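Local coordinates for 3-oxosteroid 1-dehydrogenase (Sterolibacterium denitrificans, PDB 7P18), which probably introduces a C1-C2 double bond into 3-oxosteroids, using bound FAD as cofactor and passing the electrons on to an acceptor, at residues Ala17-Ala22 and Ala546-Phe551; Leu81-Leu87 and Ala529-Lys534; Glu242-Val246 and Arg516-Leu521; Lys506-Val510 and Leu521-Gly525. One frame throughout, in Å; residues are numbered along the deposited sequence.

Contact 1: Ala17-Ala22 and Ala546-Phe551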
# COMPACT_ATOMS: atom_id res chain seq x y z
N ALA A 17 5.22 5.63 -8.12
CA ALA A 17 6.65 5.57 -7.77
C ALA A 17 7.39 4.69 -8.80
O ALA A 17 8.50 5.07 -9.25
CB ALA A 17 6.79 5.06 -6.37
N GLY A 18 6.83 3.54 -9.14
CA GLY A 18 7.46 2.62 -10.13
C GLY A 18 7.71 3.34 -11.44
O GLY A 18 8.84 3.30 -11.99
N ALA A 19 6.70 4.05 -11.93
CA ALA A 19 6.77 4.79 -13.21
C ALA A 19 7.84 5.88 -13.15
O ALA A 19 8.63 5.96 -14.09
CB ALA A 19 5.40 5.35 -13.56
N MET A 20 7.86 6.69 -12.09
CA MET A 20 8.80 7.82 -12.00
C MET A 20 10.24 7.30 -11.82
O MET A 20 11.18 7.90 -12.43
CB MET A 20 8.37 8.78 -10.89
CG MET A 20 7.03 9.53 -11.22
SD MET A 20 6.78 11.02 -10.15
CE MET A 20 6.22 10.25 -8.64
N LEU A 21 10.42 6.23 -11.03
CA LEU A 21 11.75 5.57 -10.85
C LEU A 21 12.25 5.08 -12.21
O LEU A 21 13.41 5.39 -12.57
CB LEU A 21 11.64 4.43 -9.84
CG LEU A 21 12.96 3.79 -9.34
CD1 LEU A 21 13.54 2.85 -10.38
CD2 LEU A 21 13.98 4.83 -8.97
N ALA A 22 11.42 4.36 -12.96
CA ALA A 22 11.78 3.83 -14.29
C ALA A 22 12.20 5.00 -15.18
O ALA A 22 13.22 4.88 -15.91
CB ALA A 22 10.67 3.00 -14.88
N ALA A 546 7.27 -2.64 -7.53
CA ALA A 546 6.95 -1.60 -8.54
C ALA A 546 8.26 -0.92 -8.95
O ALA A 546 8.57 -0.84 -10.16
CB ALA A 546 5.93 -0.59 -8.01
N MET A 547 9.01 -0.46 -7.98
CA MET A 547 10.26 0.27 -8.26
C MET A 547 11.34 -0.67 -8.79
O MET A 547 12.11 -0.23 -9.66
CB MET A 547 10.71 1.11 -7.05
CG MET A 547 9.89 2.46 -6.96
SD MET A 547 10.65 3.76 -6.08
CE MET A 547 11.01 3.00 -4.51
N THR A 548 11.43 -1.91 -8.31
CA THR A 548 12.54 -2.83 -8.70
C THR A 548 12.33 -3.24 -10.16
O THR A 548 13.27 -3.18 -10.94
CB THR A 548 12.65 -4.03 -7.76
OG1 THR A 548 12.94 -3.57 -6.43
CG2 THR A 548 13.71 -4.99 -8.27
N PHE A 549 11.11 -3.58 -10.58
CA PHE A 549 10.85 -3.95 -11.98
C PHE A 549 10.88 -2.69 -12.87
O PHE A 549 11.23 -2.82 -14.04
CB PHE A 549 9.65 -4.89 -12.09
CG PHE A 549 9.99 -6.28 -11.63
CD1 PHE A 549 10.83 -7.10 -12.37
CD2 PHE A 549 9.58 -6.74 -10.38
CE1 PHE A 549 11.18 -8.36 -11.92
CE2 PHE A 549 9.97 -7.99 -9.92
CZ PHE A 549 10.76 -8.79 -10.68
N GLY A 550 10.59 -1.51 -12.33
CA GLY A 550 10.79 -0.25 -13.07
C GLY A 550 12.25 -0.06 -13.44
O GLY A 550 12.55 0.23 -14.61
N PHE A 551 13.12 -0.27 -12.46
CA PHE A 551 14.60 -0.25 -12.59
C PHE A 551 15.03 -1.28 -13.65
O PHE A 551 15.80 -0.91 -14.59
CB PHE A 551 15.18 -0.48 -11.20
CG PHE A 551 16.68 -0.42 -11.08
CD1 PHE A 551 17.34 0.80 -11.00
CD2 PHE A 551 17.42 -1.59 -10.96
CE1 PHE A 551 18.71 0.85 -10.81
CE2 PHE A 551 18.79 -1.54 -10.74
CZ PHE A 551 19.45 -0.32 -10.72
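The carbonyl oxygen of Ala17 accepts the helical bond from Leu21 N at 2.9 Å, and Met547 CG of the facing helix comes against the same oxygen at 3.7 Å. No hydrogen bond crosses between Ala17-Ala22 and Ala546-Phe551; two buried helices meet through carbon, sulfur and bare backbone. With axes only 7.7 Å apart and inclined by 28°, they run nearly parallel, and two glycines permit this closeness. Gly18 CA lies 3.6 Å from Ala546 O, where a CB on Gly18 would collide with that oxygen, and one on Gly550 would run into Gly18 O. Ala22 CB fits beside Gly550 O at 3.4 Å. Leu21 holds CG opposite its own backbone N (chi1 -170°), which sends the branch over to the other helix. There it crosses Met547 at about a right angle, CB 3.9 Å from Met547 CG, while CD1 reaches the edge of the Phe551 ring and touches Phe551 CB at 3.8 Å. Leu21 CD1 also lies 3.5 Å from Met547 O. Shortening Leu21 to alanine would probably open a gap between Met547 and Phe551 and free the methionine chain to shift. Ala17 N is bonded to Ser46 OG, and Ser46 binds FAD. Helix 17-28, which follows strand 10-13 in a Rossmann-type arrangement, packs through Ala17 and Met20 on helix 208-222, whereas Thr548 of helix 543-559 rests on helix 84-104.

Contact 2: Leu81-Leu87 and Ala529-Lys534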
# COMPACT_ATOMS: atom_id res chain seq x y z
N LEU A 81 3.64 -20.10 -7.87
CA LEU A 81 2.74 -19.31 -8.75
C LEU A 81 3.54 -18.36 -9.63
O LEU A 81 2.97 -17.78 -10.60
CB LEU A 81 1.76 -18.53 -7.87
CG LEU A 81 0.81 -19.37 -7.04
CD1 LEU A 81 0.00 -18.47 -6.13
CD2 LEU A 81 -0.13 -20.17 -7.93
N VAL A 82 4.81 -18.13 -9.28
CA VAL A 82 5.64 -17.11 -9.96
C VAL A 82 6.89 -17.80 -10.51
O VAL A 82 7.55 -18.55 -9.75
CB VAL A 82 5.99 -15.97 -8.98
CG1 VAL A 82 6.98 -14.98 -9.56
CG2 VAL A 82 4.73 -15.25 -8.50
N ALA A 83 7.26 -17.48 -11.74
CA ALA A 83 8.50 -18.00 -12.38
C ALA A 83 9.69 -17.73 -11.45
O ALA A 83 9.88 -16.59 -11.00
CB ALA A 83 8.69 -17.39 -13.74
N GLU A 84 10.50 -18.74 -11.17
CA GLU A 84 11.61 -18.55 -10.21
C GLU A 84 12.54 -17.43 -10.68
O GLU A 84 13.09 -16.71 -9.83
CB GLU A 84 12.34 -19.87 -9.94
CG GLU A 84 13.42 -19.72 -8.89
CD GLU A 84 14.29 -20.95 -8.72
OE1 GLU A 84 15.09 -21.23 -9.65
OE2 GLU A 84 14.17 -21.62 -7.69
N ASP A 85 12.77 -17.28 -11.99
CA ASP A 85 13.73 -16.27 -12.49
C ASP A 85 13.24 -14.86 -12.13
O ASP A 85 14.08 -13.96 -12.01
CB ASP A 85 14.06 -16.42 -13.97
CG ASP A 85 12.94 -16.22 -14.96
OD1 ASP A 85 11.78 -16.08 -14.53
OD2 ASP A 85 13.23 -16.22 -16.20
N ARG A 86 11.94 -14.65 -11.99
CA ARG A 86 11.43 -13.33 -11.52
C ARG A 86 11.77 -13.13 -10.05
O ARG A 86 12.04 -12.00 -9.67
CB ARG A 86 9.91 -13.26 -11.69
CG ARG A 86 9.43 -13.25 -13.13
CD ARG A 86 7.93 -13.28 -13.22
NE ARG A 86 7.37 -12.05 -12.67
CZ ARG A 86 6.10 -11.90 -12.27
NH1 ARG A 86 5.24 -12.90 -12.31
NH2 ARG A 86 5.72 -10.73 -11.78
N LEU A 87 11.67 -14.15 -9.21
CA LEU A 87 12.09 -14.06 -7.79
C LEU A 87 13.59 -13.77 -7.71
O LEU A 87 13.98 -12.88 -6.91
CB LEU A 87 11.78 -15.36 -7.05
CG LEU A 87 10.32 -15.83 -7.07
CD1 LEU A 87 10.21 -17.09 -6.26
CD2 LEU A 87 9.40 -14.78 -6.53
N ALA A 529 0.81 -8.49 -12.98
CA ALA A 529 0.63 -9.62 -12.04
C ALA A 529 1.79 -9.63 -11.04
O ALA A 529 2.97 -9.59 -11.46
CB ALA A 529 0.55 -10.91 -12.79
N SER A 530 1.45 -9.69 -9.75
CA SER A 530 2.36 -9.55 -8.59
C SER A 530 3.45 -10.62 -8.61
O SER A 530 3.13 -11.85 -8.63
CB SER A 530 1.59 -9.64 -7.30
OG SER A 530 2.48 -9.56 -6.20
N VAL A 531 4.69 -10.18 -8.44
CA VAL A 531 5.86 -11.10 -8.28
C VAL A 531 5.70 -11.86 -6.97
O VAL A 531 6.39 -12.85 -6.76
CB VAL A 531 7.19 -10.32 -8.36
CG1 VAL A 531 7.41 -9.46 -7.11
CG2 VAL A 531 8.35 -11.29 -8.61
N MET A 532 4.81 -11.38 -6.08
CA MET A 532 4.61 -11.96 -4.75
C MET A 532 3.47 -12.98 -4.77
O MET A 532 3.12 -13.51 -3.70
CB MET A 532 4.40 -10.84 -3.73
CG MET A 532 5.58 -9.87 -3.63
SD MET A 532 7.12 -10.78 -3.20
CE MET A 532 8.26 -9.40 -3.21
N GLY A 533 2.96 -13.32 -5.94
CA GLY A 533 1.93 -14.38 -6.05
C GLY A 533 0.66 -14.01 -5.29
O GLY A 533 0.14 -12.90 -5.49
N LYS A 534 0.23 -14.86 -4.37
CA LYS A 534 -0.95 -14.56 -3.50
C LYS A 534 -0.48 -14.15 -2.10
O LYS A 534 -1.20 -14.38 -1.15
CB LYS A 534 -1.86 -15.78 -3.49
CG LYS A 534 -2.45 -16.12 -4.85
CD LYS A 534 -3.21 -17.43 -4.86
CE LYS A 534 -3.75 -17.79 -6.22
NZ LYS A 534 -4.49 -19.06 -6.10
O HOH W 1 2.69 -13.08 -11.21
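Arg86 reaches across to the loop Ala529-Lys534 and gives its NH2 to Ala529 O at 3.0 Å, with an N-H...O angle of 153°. The oxygen lies close to the guanidinium plane, although the donor is tilted from the carbonyl plane. A bend at chi3 (66°) in an otherwise extended chain turns the guanidinium toward the loop. NH1 donates to a water at 2.8 Å, also in plane, which passes a bond on to Ser530 O. Ala529 O directly and Ser530 O through the water thus fix the rotation of the flat group, and Val531 CA closes over one of its faces, 3.5 Å from NH2.

Val531 has CG1 in the crowded position between backbone N and carbonyl carbon (chi1 71°), leaving CG2 to meet Val82 CG1, Arg86 CB and Leu87 CD2. Its carbonyl oxygen is surrounded by methyls: Val82 CG2 at 3.4 Å, Val82 CG1 slightly farther, and Leu87 CD2 at 3.6 Å. Near the surface, Leu81 CD1 lies at about a right angle across the extended Lys534 chain, 3.6 Å from Lys534 CD. The loop is shaped by a type I turn from Ser530 to Gly533, and Ser530 OG accepts from Met532 N in an ST turn.

The contact joins the start of helix 84-104, behind the N-cap Ala83, to the segment between strand 521-523 and helix 543-559. Leu87 also packs on helix 67-78, Val531 on Pro545 and Phe549 of helix 543-559, and the backbones of Ala529 and Ser530 bond to strand 486-502.

Contact 3: Glu242-Val246 and Arg516-Leu521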
# COMPACT_ATOMS: atom_id res chain seq x y z
N GLU A 242 2.59 -10.52 -38.28
CA GLU A 242 2.59 -11.86 -37.63
C GLU A 242 2.74 -11.75 -36.11
O GLU A 242 2.05 -12.48 -35.39
CB GLU A 242 3.77 -12.71 -38.08
CG GLU A 242 4.05 -12.59 -39.56
CD GLU A 242 5.07 -13.60 -39.98
OE1 GLU A 242 6.18 -13.57 -39.41
OE2 GLU A 242 4.73 -14.46 -40.84
N ASN A 243 3.70 -10.94 -35.67
CA ASN A 243 3.93 -10.65 -34.24
C ASN A 243 3.90 -9.14 -34.07
O ASN A 243 4.75 -8.48 -34.64
CB ASN A 243 5.24 -11.26 -33.76
CG ASN A 243 5.12 -12.76 -33.55
OD1 ASN A 243 6.05 -13.48 -33.87
ND2 ASN A 243 4.01 -13.23 -33.00
N LYS A 244 2.91 -8.64 -33.32
CA LYS A 244 2.74 -7.20 -33.04
C LYS A 244 3.84 -6.74 -32.07
O LYS A 244 4.11 -7.42 -31.04
CB LYS A 244 1.32 -6.96 -32.51
CG LYS A 244 0.22 -7.22 -33.53
CD LYS A 244 0.52 -6.54 -34.85
CE LYS A 244 -0.63 -6.59 -35.82
NZ LYS A 244 -0.69 -7.92 -36.48
N ARG A 245 4.44 -5.62 -32.41
CA ARG A 245 5.41 -4.88 -31.59
C ARG A 245 4.72 -3.57 -31.22
O ARG A 245 3.94 -3.08 -32.04
CB ARG A 245 6.70 -4.64 -32.40
CG ARG A 245 7.73 -3.73 -31.75
CD ARG A 245 9.02 -3.72 -32.54
NE ARG A 245 8.77 -3.23 -33.89
CZ ARG A 245 9.16 -2.06 -34.38
NH1 ARG A 245 9.83 -1.19 -33.64
NH2 ARG A 245 8.87 -1.75 -35.64
N VAL A 246 5.02 -3.03 -30.05
CA VAL A 246 4.42 -1.75 -29.59
C VAL A 246 5.40 -0.65 -29.94
O VAL A 246 6.58 -0.76 -29.55
CB VAL A 246 4.11 -1.79 -28.08
CG1 VAL A 246 3.90 -0.40 -27.53
CG2 VAL A 246 2.90 -2.66 -27.82
N ARG A 516 5.51 -15.48 -25.10
CA ARG A 516 6.41 -14.70 -25.98
C ARG A 516 6.33 -13.23 -25.59
O ARG A 516 5.23 -12.67 -25.52
CB ARG A 516 6.00 -14.90 -27.43
CG ARG A 516 6.92 -14.21 -28.42
CD ARG A 516 6.52 -14.39 -29.88
NE ARG A 516 7.43 -13.65 -30.76
CZ ARG A 516 7.36 -12.33 -31.04
NH1 ARG A 516 6.40 -11.56 -30.52
NH2 ARG A 516 8.25 -11.78 -31.84
N PRO A 517 7.47 -12.54 -25.33
CA PRO A 517 7.46 -11.11 -25.09
C PRO A 517 6.82 -10.33 -26.24
O PRO A 517 7.10 -10.61 -27.42
CB PRO A 517 8.92 -10.69 -24.95
CG PRO A 517 9.61 -11.97 -24.57
CD PRO A 517 8.83 -13.09 -25.22
N ILE A 518 5.97 -9.37 -25.88
CA ILE A 518 5.49 -8.34 -26.82
C ILE A 518 6.59 -7.29 -26.90
O ILE A 518 6.82 -6.57 -25.93
CB ILE A 518 4.12 -7.78 -26.42
CG1 ILE A 518 3.09 -8.90 -26.31
CG2 ILE A 518 3.68 -6.71 -27.40
CD1 ILE A 518 1.72 -8.46 -25.80
N GLU A 519 7.34 -7.31 -28.00
CA GLU A 519 8.47 -6.39 -28.24
C GLU A 519 7.97 -4.97 -28.02
O GLU A 519 6.91 -4.66 -28.57
CB GLU A 519 8.97 -6.49 -29.68
CG GLU A 519 9.52 -7.85 -30.04
CD GLU A 519 10.76 -8.23 -29.25
OE1 GLU A 519 11.58 -7.32 -28.98
OE2 GLU A 519 10.91 -9.43 -28.90
N GLY A 520 8.75 -4.18 -27.29
CA GLY A 520 8.52 -2.75 -26.98
C GLY A 520 7.63 -2.49 -25.75
O GLY A 520 7.44 -1.30 -25.42
N LEU A 521 7.06 -3.51 -25.12
CA LEU A 521 6.05 -3.31 -24.03
C LEU A 521 6.54 -3.91 -22.71
O LEU A 521 6.80 -5.13 -22.66
CB LEU A 521 4.73 -3.97 -24.41
CG LEU A 521 3.54 -3.58 -23.53
CD1 LEU A 521 3.28 -2.09 -23.64
CD2 LEU A 521 2.31 -4.40 -23.91
O HOH W 2 6.43 -8.84 -30.54
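Val246 N gives a nearly straight hydrogen bond to Glu519 O, 2.9 Å long with an N-H...O angle of 169°. The same oxygen receives a CA-H...O contact from Arg245 CA at 3.4 Å. Farther out, the Asn243 amide stacks on the Arg516 guanidinium, the planes only 14° apart. Asn243 OD1 sits over the centre of the group, 3.3 Å from Arg516 CZ; it meets the face of the cation and makes no hydrogen bond with it. Arg516 comes there on a chain extended from CG to NE, with CG opposite the backbone N (chi1 -176°). At the guanidinium edge NH1 donates to a water at 2.7 Å, which also accepts from Glu519 N and donates to Lys244 O at 2.8 Å, bridging the two chains with three bonds. On the buried side Val246 CG2 meets Ile518 CG2 and, at 4.1 Å, Leu521 CB.

Behind this first shell, a type II turn from Ile518 to Leu521 sets the Glu519 carbonyl. Gly520 takes its positive phi, and a CB there would collide with Val246 O. Asp512 OD1 holds Arg516 N, while the end of Arg245 leads away to a salt bridge with Glu239. Strand 245-253 thus meets the corner between strands 517-518 and 521-523; Val246 packs on strand 233-239 and on Val266 of strand 265-268, to which Gly520 is backbone-bonded.

Contact 4: Lys506-Val510 and Leu521-Gly525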
# COMPACT_ATOMS: atom_id res chain seq x y z
N LYS A 506 11.22 -11.58 -16.14
CA LYS A 506 12.17 -11.06 -15.14
C LYS A 506 12.62 -9.64 -15.47
O LYS A 506 13.16 -8.98 -14.59
CB LYS A 506 13.37 -12.00 -15.04
CG LYS A 506 14.22 -12.04 -16.30
CD LYS A 506 15.48 -12.83 -16.16
CE LYS A 506 16.24 -12.85 -17.47
NZ LYS A 506 17.29 -13.87 -17.38
N ASP A 507 12.44 -9.18 -16.69
CA ASP A 507 12.87 -7.84 -17.15
C ASP A 507 11.65 -6.94 -17.39
O ASP A 507 11.78 -5.90 -18.05
CB ASP A 507 13.76 -7.98 -18.38
CG ASP A 507 15.08 -8.65 -18.05
OD1 ASP A 507 15.73 -8.19 -17.11
OD2 ASP A 507 15.41 -9.66 -18.71
N ALA A 508 10.50 -7.34 -16.85
CA ALA A 508 9.21 -6.60 -16.89
C ALA A 508 8.61 -6.57 -18.29
O ALA A 508 7.68 -5.74 -18.53
CB ALA A 508 9.42 -5.22 -16.34
N ARG A 509 9.04 -7.46 -19.19
CA ARG A 509 8.45 -7.51 -20.55
C ARG A 509 7.07 -8.15 -20.45
O ARG A 509 6.92 -9.20 -19.79
CB ARG A 509 9.36 -8.29 -21.50
CG ARG A 509 10.64 -7.55 -21.78
CD ARG A 509 11.42 -8.15 -22.96
NE ARG A 509 11.93 -9.46 -22.61
CZ ARG A 509 12.69 -10.20 -23.39
NH1 ARG A 509 13.03 -9.77 -24.60
NH2 ARG A 509 13.11 -11.38 -22.97
N VAL A 510 6.09 -7.54 -21.10
CA VAL A 510 4.76 -8.18 -21.16
C VAL A 510 4.83 -9.45 -22.02
O VAL A 510 5.35 -9.38 -23.15
CB VAL A 510 3.68 -7.19 -21.62
CG1 VAL A 510 2.35 -7.86 -21.78
CG2 VAL A 510 3.60 -6.01 -20.66
N LEU A 521 7.06 -3.51 -25.12
CA LEU A 521 6.05 -3.31 -24.03
C LEU A 521 6.54 -3.91 -22.71
O LEU A 521 6.80 -5.13 -22.66
CB LEU A 521 4.73 -3.97 -24.41
CG LEU A 521 3.54 -3.58 -23.53
CD1 LEU A 521 3.28 -2.09 -23.64
CD2 LEU A 521 2.31 -4.40 -23.91
N TYR A 522 6.60 -3.05 -21.70
CA TYR A 522 6.98 -3.39 -20.32
C TYR A 522 5.80 -3.04 -19.42
O TYR A 522 4.97 -2.20 -19.79
CB TYR A 522 8.23 -2.62 -19.93
CG TYR A 522 9.43 -2.95 -20.79
CD1 TYR A 522 9.58 -2.40 -22.05
CD2 TYR A 522 10.40 -3.85 -20.35
CE1 TYR A 522 10.66 -2.74 -22.88
CE2 TYR A 522 11.49 -4.17 -21.15
CZ TYR A 522 11.64 -3.61 -22.41
OH TYR A 522 12.73 -3.93 -23.17
N CYS A 523 5.77 -3.62 -18.22
CA CYS A 523 4.67 -3.39 -17.28
C CYS A 523 5.16 -3.65 -15.86
O CYS A 523 5.84 -4.68 -15.64
CB CYS A 523 3.50 -4.28 -17.64
SG CYS A 523 2.03 -4.02 -16.59
N ILE A 524 4.85 -2.73 -14.95
CA ILE A 524 5.38 -2.74 -13.57
C ILE A 524 4.25 -2.37 -12.59
O ILE A 524 3.25 -1.77 -13.01
CB ILE A 524 6.58 -1.80 -13.46
CG1 ILE A 524 6.15 -0.34 -13.63
CG2 ILE A 524 7.69 -2.17 -14.44
CD1 ILE A 524 7.23 0.64 -13.39
N GLY A 525 4.46 -2.63 -11.31
CA GLY A 525 3.50 -2.24 -10.27
C GLY A 525 2.19 -2.97 -10.39
O GLY A 525 2.16 -4.13 -10.88
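Two backbone hydrogen bonds join the chains: Val510 N to Leu521 O at 3.0 Å, and Cys523 N to Ala508 O at 2.9 Å. They flank Arg509 and Tyr522, an antiparallel non-hydrogen-bonded pair. Ala508 O has a further partner in Tyr522 CA, a CA-H...O contact of 3.0 Å.

Apolar packing falls on two sides. On that of Leu521 and Cys523, Val510 CG2 presses tightly on Cys523 CB at 3.5 Å and touches Leu521 CG at 3.8 Å; on the Tyr522 side, Ala508 CB meets Ile524 CG2.

Tyr522 has CG anti to its carbonyl carbon (chi1 -61°), which puts the aromatic ring beside Arg509. Asp507 O lies at the ring edge, 3.4 Å from CD2, and Arg509 CG approaches CE2 obliquely at 3.5 Å, the two side chains lying alongside and pointing the same way. Tyr522 OH bonds to His556 ND1, whereas Arg509 NE pairs with Asp505 and Asp507 OD1 with Arg552. A valine in place of Tyr522 would probably leave His556 ND1 without this partner and the aliphatic part of Arg509 without the ring beside it.

Strand 521-523 is the edge strand of the five-stranded parallel sheet, beside 265-268, as expected of a Rossmann-type FAD-binding domain. The short segment Ala508-Val510 pairs with its outer side through the single Arg509-Tyr522 bridge, and the chain runs on to Gly525, which touches FAD.

Overall arrangement
Contacts 1, 2 and 4 are buried, whereas contact 3, whose centre is about 31 Å from that of the chain, is partly exposed. Contact 1 is close helix packing without a crossing hydrogen bond; contact 4 relies on backbone bonds, contact 2 on an arginine and a water reaching loop carbonyls, and contact 3 combines one backbone bond, a bridging water and an amide-guanidinium stack near the surface. Contacts 3 and 4 share Leu521 and are joined by Ile518 N and Val510 O, a probable hydrogen bond. Phe549 links the inner three, touching Arg86 and Val531 of contact 2 and Lys506 and Ile524 of contact 4. Ile524 CD1 packs against Gly18, bringing the end of strand 521-523 against helix 17-28.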